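Neutral ceramidase (PDB 2ZWS) hydrolyses the N-acyl linkage of ceramides to release sphingosine and a free fatty acid, and also catalyses the reverse synthesis, as a zinc-dependent secreted enzyme. Local coordinates at residues Pro217-Tyr222 with Leu274-Lys279; Asn252-Pro257 with Thr269-Leu274. All coordinates share one frame; numbering follows the deposited sequence. Where two conformers were deposited one is given.

Contact 1. Residues Pro217-Tyr222 with Leu274-Lys279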
loop_
_atom_site.group_PDB
_atom_site.type_symbol
_atom_site.label_atom_id
_atom_site.label_comp_id
_atom_site.label_asym_id
_atom_site.label_seq_id
_atom_site.Cartn_x
_atom_site.Cartn_y
_atom_site.Cartn_z
ATOM N N PRO A 217 6.792 -3.002 -4.310
ATOM C CA PRO A 217 5.871 -1.904 -4.039
ATOM C C PRO A 217 5.325 -1.262 -5.331
ATOM O O PRO A 217 4.619 -0.241 -5.253
ATOM C CB PRO A 217 6.754 -0.922 -3.273
ATOM C CG PRO A 217 8.119 -1.072 -3.945
ATOM C CD PRO A 217 8.199 -2.560 -4.248
ATOM N N ASP A 218 5.645 -1.862 -6.483
ATOM C CA ASP A 218 4.986 -1.535 -7.762
ATOM C C ASP A 218 5.226 -0.100 -8.188
ATOM O O ASP A 218 6.231 0.483 -7.793
ATOM C CB ASP A 218 3.499 -1.906 -7.693
ATOM C CG ASP A 218 2.894 -2.220 -9.061
ATOM O OD1 ASP A 218 2.506 -1.272 -9.794
ATOM O OD2 ASP A 218 2.793 -3.423 -9.399
ATOM N N ASN A 219 4.349 0.480 -9.015
ATOM C CA ASN A 219 4.734 1.731 -9.638
ATOM C C ASN A 219 4.857 2.898 -8.648
ATOM O O ASN A 219 5.766 3.734 -8.764
ATOM C CB ASN A 219 3.871 2.060 -10.868
ATOM C CG ASN A 219 2.383 2.170 -10.571
ATOM O OD1 ASN A 219 1.968 2.954 -9.716
ATOM N ND2 ASN A 219 1.556 1.445 -11.351
ATOM N N LYS A 220 3.965 2.970 -7.658
ATOM C CA LYS A 220 4.086 4.040 -6.650
ATOM C C LYS A 220 5.313 3.855 -5.793
ATOM O O LYS A 220 5.995 4.814 -5.451
ATOM C CB LYS A 220 2.810 4.122 -5.803
ATOM C CG LYS A 220 1.618 4.728 -6.641
ATOM C CD LYS A 220 0.439 5.045 -5.740
ATOM C CE LYS A 220 -0.671 5.793 -6.533
ATOM N NZ LYS A 220 -0.206 7.154 -6.960
ATOM N N GLY A 221 5.647 2.602 -5.520
ATOM C CA GLY A 221 6.867 2.305 -4.778
ATOM C C GLY A 221 8.111 2.691 -5.561
ATOM O O GLY A 221 9.113 3.127 -4.946
ATOM N N TYR A 222 8.099 2.505 -6.883
ATOM C CA TYR A 222 9.239 2.941 -7.690
ATOM C C TYR A 222 9.355 4.471 -7.669
ATOM O O TYR A 222 10.445 5.021 -7.540
ATOM C CB TYR A 222 9.165 2.473 -9.154
ATOM C CG TYR A 222 10.428 2.944 -9.845
ATOM C CD1 TYR A 222 10.421 4.095 -10.633
ATOM C CD2 TYR A 222 11.651 2.293 -9.627
ATOM C CE1 TYR A 222 11.582 4.573 -11.219
ATOM C CE2 TYR A 222 12.834 2.758 -10.209
ATOM C CZ TYR A 222 12.786 3.906 -10.999
ATOM O OH TYR A 222 13.923 4.389 -11.584
ATOM N N LEU A 274 7.916 6.509 -13.012
ATOM C CA LEU A 274 8.607 7.732 -13.445
ATOM C C LEU A 274 7.637 8.817 -13.887
ATOM O O LEU A 274 7.888 9.999 -13.637
ATOM C CB LEU A 274 9.600 7.452 -14.565
ATOM C CG LEU A 274 10.878 6.757 -14.101
ATOM C CD1 LEU A 274 11.706 6.360 -15.314
ATOM C CD2 LEU A 274 11.698 7.628 -13.159
ATOM N N ARG A 275 6.541 8.434 -14.542
ATOM C CA ARG A 275 5.553 9.436 -14.974
ATOM C C ARG A 275 4.944 10.162 -13.776
ATOM O O ARG A 275 4.823 11.394 -13.773
ATOM C CB ARG A 275 4.467 8.800 -15.845
ATOM C CG ARG A 275 5.008 8.376 -17.200
ATOM C CD ARG A 275 3.972 7.681 -18.032
ATOM N NE ARG A 275 4.613 7.099 -19.210
ATOM C CZ ARG A 275 3.995 6.445 -20.189
ATOM N NH1 ARG A 275 2.674 6.271 -20.174
ATOM N NH2 ARG A 275 4.720 5.947 -21.191
ATOM N N GLN A 276 4.681 9.404 -12.715
ATOM C CA GLN A 276 4.140 9.995 -11.471
ATOM C C GLN A 276 5.185 10.844 -10.787
ATOM O O GLN A 276 4.898 11.959 -10.350
ATOM C CB GLN A 276 3.643 8.915 -10.508
ATOM C CG GLN A 276 2.432 8.181 -11.069
ATOM C CD GLN A 276 2.041 7.031 -10.202
ATOM O OE1 GLN A 276 1.360 7.222 -9.210
ATOM N NE2 GLN A 276 2.492 5.831 -10.546
ATOM N N PHE A 277 6.397 10.304 -10.680
ATOM C CA PHE A 277 7.488 11.037 -10.071
ATOM C C PHE A 277 7.684 12.390 -10.759
ATOM O O PHE A 277 7.843 13.415 -10.085
ATOM C CB PHE A 277 8.817 10.274 -10.150
ATOM C CG PHE A 277 9.986 11.170 -9.891
ATOM C CD1 PHE A 277 10.281 11.575 -8.599
ATOM C CD2 PHE A 277 10.702 11.711 -10.942
ATOM C CE1 PHE A 277 11.326 12.501 -8.342
ATOM C CE2 PHE A 277 11.739 12.613 -10.709
ATOM C CZ PHE A 277 12.046 13.024 -9.411
ATOM N N ALA A 278 7.704 12.392 -12.098
ATOM C CA ALA A 278 8.084 13.608 -12.821
ATOM C C ALA A 278 7.087 14.726 -12.518
ATOM O O ALA A 278 7.466 15.872 -12.285
ATOM C CB ALA A 278 8.221 13.356 -14.298
ATOM N N LYS A 279 5.814 14.361 -12.457
ATOM C CA LYS A 279 4.783 15.345 -12.151
ATOM C C LYS A 279 4.877 15.837 -10.713
ATOM O O LYS A 279 4.718 17.048 -10.456
ATOM C CB LYS A 279 3.375 14.816 -12.485
ATOM C CG LYS A 279 2.262 15.903 -12.434
ATOM C CD LYS A 279 2.497 16.930 -13.546
ATOM C CE LYS A 279 1.483 18.049 -13.587
ATOM N NZ LYS A 279 1.737 18.729 -14.897
#
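Gln276 reaches from one helix to the first turn of another and uses both ends of its amide there, in a helix-helix packing buried in the N-terminal catalytic part of the ceramidase. The short segments 218-222 and 274-279 cross at -42° with their axes 8.8 Å apart, a separation that a long, uncharged side chain can span. Gln276 runs extended beyond CG and meets Asn219 and Lys220 roughly at right angles. Its NE2 donates to Asn219 OD1 over 3.0 Å; the acceptor lies almost in the glutamine amide plane, whereas the donor sits above the carbonyl plane of Asn219, the two amides being turned 72° apart. With CG between its own backbone N and carbonyl carbon (chi1 59°), Asn219 presents OD1 to Gln276. On the other branch, Lys220 NZ approaches Gln276 OE1 nearly head-on to the carbonyl, at 2.7 Å. Lysine suits this place because its long chain bends only at the last torsion, turning the ammonium group to OE1, and NZ also donates to Phe201 O. A second bond from NE2 to Ile272 O, one turn back on its own helix, further fixes the rotation of the glutamine amide, while Asn219 ND2 is taken by Ser207 OG. The side chains of Asn219 and the zinc ligand His204 are about 6 Å apart at their nearest atoms, so this polar network lies close to the metal site. Beside it the contact is apolar: Leu274 CD2 lies in the plane of the Tyr222 ring, at its edge, 3.6 Å from CE1.

Contact 2. Residues Asn252-Pro257 with Thr269-Leu274; sequences NLNLKP and TREIGL
With CG anti to the backbone N in both residues (chi1 178° in Glu271), the Asn254 amide and the Glu271 chain are brought against each other; a bend at chi2 (61°) then turns the carboxylate toward Lys256. Here the irregular loop 252-257, which follows the strand carrying the probable nucleophile Ser250, runs across one side of helix 265-286. The amide and carboxylate planes are only 14° apart, yet the touching is done by methylene: Glu271 CG lies 3.7 Å from Asn254 OD1. That oxygen accepts from Lys256 N at 3.1 Å, closing an Asx turn, a role asparagine fills well because its short side chain can reach the backbone two residues on. The Lys256 and Glu271 side chains cross at about a right angle, with Lys256 CG 3.4 Å from Glu271 OE2, and the lysine chain folds at chi2 and chi3. Ile272, a buried apolar side chain, packs its end on a backbone carbonyl, CD1 lying 3.7 Å from Asn252 O, while Asn252 ND2 bonds to Asn155 O. No hydrogen bond joins the two segments. Lys256 NZ stays 4.8 Å from Glu271 OE2, and that oxygen instead forms a salt bridge with Arg275, which extends the packing onto Asn252, Asn254 and Lys256. Between the two segments the contact is therefore van der Waals packing, with the lysine charge probably adding a modest electrostatic attraction to a carboxylate already engaged by arginine.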
loop_
_atom_site.group_PDB
_atom_site.type_symbol
_atom_site.label_atom_id
_atom_site.label_comp_id
_atom_site.label_asym_id
_atom_site.label_seq_id
_atom_site.Cartn_x
_atom_site.Cartn_y
_atom_site.Cartn_z
ATOM N N ASN A 252 -1.720 3.314 -17.525
ATOM C CA ASN A 252 -1.802 3.411 -18.972
ATOM C C ASN A 252 -0.875 2.375 -19.609
ATOM O O ASN A 252 0.114 1.957 -18.989
ATOM C CB ASN A 252 -1.363 4.802 -19.391
ATOM C CG ASN A 252 -1.647 5.104 -20.864
ATOM O OD1 ASN A 252 -2.460 4.427 -21.535
ATOM N ND2 ASN A 252 -0.935 6.088 -21.388
ATOM N N LEU A 253 -1.193 1.953 -20.840
ATOM C CA LEU A 253 -0.258 1.162 -21.637
ATOM C C LEU A 253 1.084 1.856 -21.786
ATOM O O LEU A 253 1.150 3.088 -21.899
ATOM C CB LEU A 253 -0.845 0.868 -23.021
ATOM C CG LEU A 253 -2.089 0.007 -23.064
ATOM C CD1 LEU A 253 -2.535 -0.074 -24.525
ATOM C CD2 LEU A 253 -1.877 -1.377 -22.448
ATOM N N ASN A 254 2.160 1.071 -21.773
ATOM C CA ASN A 254 3.493 1.632 -21.960
ATOM C C ASN A 254 3.931 1.494 -23.409
ATOM O O ASN A 254 4.396 0.430 -23.843
ATOM C CB ASN A 254 4.507 0.950 -21.049
ATOM C CG ASN A 254 5.914 1.430 -21.288
ATOM O OD1 ASN A 254 6.150 2.441 -21.969
ATOM N ND2 ASN A 254 6.873 0.718 -20.704
ATOM N N LEU A 255 3.731 2.565 -24.170
ATOM C CA LEU A 255 4.059 2.563 -25.596
ATOM C C LEU A 255 5.297 3.404 -25.892
ATOM O O LEU A 255 5.489 3.863 -27.011
ATOM C CB LEU A 255 2.851 3.015 -26.425
ATOM C CG LEU A 255 1.600 2.137 -26.233
ATOM C CD1 LEU A 255 0.432 2.686 -27.077
ATOM C CD2 LEU A 255 1.847 0.657 -26.558
ATOM N N LYS A 256 6.172 3.558 -24.897
ATOM C CA LYS A 256 7.449 4.219 -25.094
ATOM C C LYS A 256 8.265 3.499 -26.180
ATOM O O LYS A 256 8.133 2.283 -26.335
ATOM C CB LYS A 256 8.239 4.192 -23.784
ATOM C CG LYS A 256 7.779 5.223 -22.770
ATOM C CD LYS A 256 8.204 6.643 -23.180
ATOM C CE LYS A 256 9.668 6.916 -22.867
ATOM N NZ LYS A 256 10.022 8.309 -23.216
ATOM N N PRO A 257 9.089 4.248 -26.939
ATOM C CA PRO A 257 9.844 3.668 -28.056
ATOM C C PRO A 257 10.566 2.372 -27.697
ATOM O O PRO A 257 11.165 2.254 -26.606
ATOM C CB PRO A 257 10.849 4.772 -28.409
ATOM C CG PRO A 257 10.148 6.035 -28.030
ATOM C CD PRO A 257 9.374 5.690 -26.783
ATOM N N THR A 269 6.554 -0.957 -14.700
ATOM C CA THR A 269 6.545 -0.453 -13.321
ATOM C C THR A 269 7.401 0.807 -13.201
ATOM O O THR A 269 6.976 1.821 -12.617
ATOM C CB THR A 269 7.058 -1.550 -12.342
ATOM O OG1 THR A 269 6.164 -2.666 -12.364
ATOM C CG2 THR A 269 7.134 -1.019 -10.927
ATOM N N ARG A 270 8.597 0.731 -13.774
ATOM C CA ARG A 270 9.531 1.858 -13.762
ATOM C C ARG A 270 8.965 3.060 -14.536
ATOM O O ARG A 270 9.031 4.183 -14.070
ATOM C CB ARG A 270 10.882 1.417 -14.350
ATOM C CG ARG A 270 12.007 2.431 -14.160
ATOM C CD ARG A 270 13.354 1.860 -14.604
ATOM N NE ARG A 270 14.412 2.868 -14.530
ATOM C CZ ARG A 270 15.720 2.605 -14.551
ATOM N NH1 ARG A 270 16.586 3.600 -14.471
ATOM N NH2 ARG A 270 16.168 1.356 -14.643
ATOM N N GLU A 271 8.404 2.804 -15.711
ATOM C CA GLU A 271 7.885 3.876 -16.553
ATOM C C GLU A 271 6.702 4.598 -15.919
ATOM O O GLU A 271 6.680 5.823 -15.899
ATOM C CB GLU A 271 7.501 3.333 -17.922
ATOM C CG GLU A 271 6.902 4.374 -18.887
ATOM C CD GLU A 271 7.829 5.541 -19.222
ATOM O OE1 GLU A 271 9.065 5.461 -19.031
ATOM O OE2 GLU A 271 7.302 6.567 -19.714
ATOM N N ILE A 272 5.725 3.848 -15.423
ATOM C CA ILE A 272 4.537 4.465 -14.792
ATOM C C ILE A 272 4.947 5.152 -13.492
ATOM O O ILE A 272 4.452 6.235 -13.154
ATOM C CB ILE A 272 3.374 3.429 -14.609
ATOM C CG1 ILE A 272 2.954 2.848 -15.967
ATOM C CG2 ILE A 272 2.148 4.021 -13.839
ATOM C CD1 ILE A 272 2.513 3.933 -17.021
ATOM N N GLY A 273 5.877 4.546 -12.749
ATOM C CA GLY A 273 6.445 5.239 -11.594
ATOM C C GLY A 273 7.119 6.539 -11.959
ATOM O O GLY A 273 6.919 7.564 -11.296
ATOM N N LEU A 274 7.916 6.509 -13.012
ATOM C CA LEU A 274 8.607 7.732 -13.445
ATOM C C LEU A 274 7.637 8.817 -13.887
ATOM O O LEU A 274 7.888 9.999 -13.637
ATOM C CB LEU A 274 9.600 7.452 -14.565
ATOM C CG LEU A 274 10.878 6.757 -14.101
ATOM C CD1 LEU A 274 11.706 6.360 -15.314
ATOM C CD2 LEU A 274 11.698 7.628 -13.159
#

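Helix 265-286 is common to both contacts, whose centres lie 10 Å apart and which share Leu274. Along the chain contact 2 is nested within contact 1: helix 218-231 comes first, then strand 249-251 and loop 252-257, and finally the helix that packs against both. The two contacts touch directly, as where Arg275 NH2 of 274-279 lies 3.5 Å from Lys256 CG of 252-257. All four segments belong to the N-terminal part of the ceramidase. The same helix thus packs both on the start of helix 218-231, near the zinc ligand His204, and on the loop that follows Ser250, the probable nucleophile.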